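Local atomic coordinates of uncharacterized protein (Legionella pneumophila subsp. pneumophila str. Philadelphia 1, PDB entry 4R0G), a protein that probably acts as a guanine-nucleotide exchange factor for the small GTPases Rab5, Rab21 and Rab22 through a Vps9-like helical domain. Residues Leu82-Ala85 against Leu86-Ser90. Residues are numbered along the deposited sequence; the frame is centred on the assembly and turned at random.
Sequences LSYA and LTTIS
Tyr84 and Thr88 meet one turn apart on helix 80-101 of the Vps9-like domain, where a threonine hydroxyl folds back onto the helix backbone against one face of an aromatic ring. Thr88 OG1 donates to Tyr84 O at 2.5 Å, a length shorter than usual and uncertain at this resolution, while Thr88 N reaches the same oxygen at 2.9 Å from the opposite face of the carbonyl plane. The hydroxyl can do this because it lies anti to its own carbonyl carbon (chi1 -55°), directed back along the helix. Thr88 OG1 also lies 3.5 Å above one face of the Tyr84 ring, over its centre.

Thr87 takes a different rotamer: OG1 sits between its backbone N and carbonyl carbon (chi1 48°), 3.1 Å from Ser83 O and 3.0 Å from Tyr84 O, and its single proton could serve either. The helical bond from Thr87 N to Ser83 O is 3.0 Å long. Farther round the helix, Ile89 N bonds to Ala85 O at 2.9 Å. Leu86 packs on helix 58-71, Ile89 meets Trp51 of helix 40-53, and Ser83 OG is hydrogen-bonded to His71 NE2.

With amide and hydroxyl of one residue both bonded to Tyr84 O, the second bond probably holds the Thr88 side chain in this rotation and gives the hydroxyl of this buried residue a partner within its own helix.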
ATOM      1  N   LEU A  82       4.479  -5.004   9.047  1.00 39.28           N
ATOM      2  CA  LEU A  82       3.510  -6.104   8.991  1.00 42.69           C
ATOM      3  C   LEU A  82       3.809  -6.950   7.787  1.00 42.39           C
ATOM      4  O   LEU A  82       3.678  -8.166   7.815  1.00 40.50           O
ATOM      5  CB  LEU A  82       2.074  -5.582   8.915  1.00 36.39           C
ATOM      6  CG  LEU A  82       1.583  -5.136  10.291  1.00 41.42           C
ATOM      7  CD1 LEU A  82       0.367  -4.256  10.198  1.00 46.34           C
ATOM      8  CD2 LEU A  82       1.263  -6.380  11.102  1.00 38.93           C
ATOM      9  N   SER A  83       4.233  -6.277   6.726  1.00 44.35           N
ATOM     10  CA  SER A  83       4.586  -6.952   5.500  1.00 41.17           C
ATOM     11  C   SER A  83       5.897  -7.706   5.638  1.00 41.93           C
ATOM     12  O   SER A  83       5.979  -8.877   5.258  1.00 42.10           O
ATOM     13  CB  SER A  83       4.656  -5.985   4.332  1.00 37.31           C
ATOM     14  OG  SER A  83       5.403  -6.609   3.318  1.00 43.14           O
ATOM     15  N   TYR A  84       6.913  -7.044   6.190  1.00 40.62           N
ATOM     16  CA  TYR A  84       8.204  -7.692   6.435  1.00 41.28           C
ATOM     17  C   TYR A  84       8.018  -8.959   7.270  1.00 43.75           C
ATOM     18  O   TYR A  84       8.694  -9.963   7.034  1.00 45.16           O
ATOM     19  CB  TYR A  84       9.186  -6.729   7.117  1.00 43.62           C
ATOM     20  CG  TYR A  84      10.609  -7.260   7.310  1.00 50.38           C
ATOM     21  CD1 TYR A  84      11.513  -7.291   6.250  1.00 53.16           C
ATOM     22  CD2 TYR A  84      11.062  -7.686   8.566  1.00 48.55           C
ATOM     23  CE1 TYR A  84      12.829  -7.758   6.423  1.00 53.80           C
ATOM     24  CE2 TYR A  84      12.370  -8.147   8.756  1.00 50.80           C
ATOM     25  CZ  TYR A  84      13.253  -8.181   7.677  1.00 58.38           C
ATOM     26  OH  TYR A  84      14.550  -8.648   7.845  1.00 61.53           O
ATOM     27  N   ALA A  85       7.114  -8.909   8.250  1.00 38.29           N
ATOM     28  CA  ALA A  85       6.857 -10.074   9.083  1.00 39.29           C
ATOM     29  C   ALA A  85       6.437 -11.208   8.183  1.00 39.74           C
ATOM     30  O   ALA A  85       7.052 -12.267   8.153  1.00 39.36           O
ATOM     31  CB  ALA A  85       5.766  -9.781  10.074  1.00 43.47           C
ATOM     32  N   LEU A  86       5.394 -10.939   7.410  1.00 42.55           N
ATOM     33  CA  LEU A  86       4.773 -11.924   6.554  1.00 38.56           C
ATOM     34  C   LEU A  86       5.778 -12.575   5.624  1.00 40.86           C
ATOM     35  O   LEU A  86       5.848 -13.797   5.528  1.00 38.85           O
ATOM     36  CB  LEU A  86       3.659 -11.268   5.769  1.00 37.35           C
ATOM     37  CG  LEU A  86       2.936 -12.309   4.941  1.00 45.02           C
ATOM     38  CD1 LEU A  86       1.467 -12.274   5.244  1.00 43.15           C
ATOM     39  CD2 LEU A  86       3.203 -12.002   3.477  1.00 45.25           C
ATOM     40  N   THR A  87       6.583 -11.758   4.964  1.00 41.38           N
ATOM     41  CA  THR A  87       7.537 -12.277   3.991  1.00 39.35           C
ATOM     42  C   THR A  87       8.656 -13.055   4.663  1.00 40.12           C
ATOM     43  O   THR A  87       9.096 -14.076   4.140  1.00 43.34           O
ATOM     44  CB  THR A  87       8.115 -11.155   3.130  1.00 41.92           C
ATOM     45  OG1 THR A  87       8.534 -10.095   3.996  1.00 46.65           O
ATOM     46  CG2 THR A  87       7.054 -10.624   2.150  1.00 35.01           C
ATOM     47  N   THR A  88       9.115 -12.571   5.811  1.00 36.30           N
ATOM     48  CA  THR A  88      10.163 -13.239   6.539  1.00 35.00           C
ATOM     49  C   THR A  88       9.658 -14.603   7.029  1.00 43.41           C
ATOM     50  O   THR A  88      10.417 -15.562   7.170  1.00 40.03           O
ATOM     51  CB  THR A  88      10.552 -12.432   7.760  1.00 39.23           C
ATOM     52  OG1 THR A  88      10.905 -11.108   7.367  1.00 41.82           O
ATOM     53  CG2 THR A  88      11.750 -13.084   8.491  1.00 43.17           C
ATOM     54  N   ILE A  89       8.364 -14.693   7.301  1.00 39.00           N
ATOM     55  CA  ILE A  89       7.826 -15.951   7.760  1.00 37.40           C
ATOM     56  C   ILE A  89       7.722 -16.902   6.572  1.00 38.45           C
ATOM     57  O   ILE A  89       7.943 -18.103   6.702  1.00 38.18           O
ATOM     58  CB  ILE A  89       6.479 -15.767   8.477  1.00 39.71           C
ATOM     59  CG1 ILE A  89       6.696 -15.024   9.799  1.00 33.66           C
ATOM     60  CG2 ILE A  89       5.831 -17.092   8.731  1.00 36.72           C
ATOM     61  CD1 ILE A  89       5.423 -14.677  10.533  1.00 33.68           C
ATOM     62  N   SER A  90       7.447 -16.363   5.395  1.00 37.44           N
ATOM     63  CA  SER A  90       7.327 -17.221   4.215  1.00 41.31           C
ATOM     64  C   SER A  90       8.683 -17.803   3.821  1.00 38.69           C
ATOM     65  O   SER A  90       8.774 -18.907   3.265  1.00 34.05           O
ATOM     66  CB  SER A  90       6.622 -16.507   3.038  1.00 35.73           C
ATOM     67  OG  SER A  90       7.313 -15.359   2.627  1.00 36.65           O
TER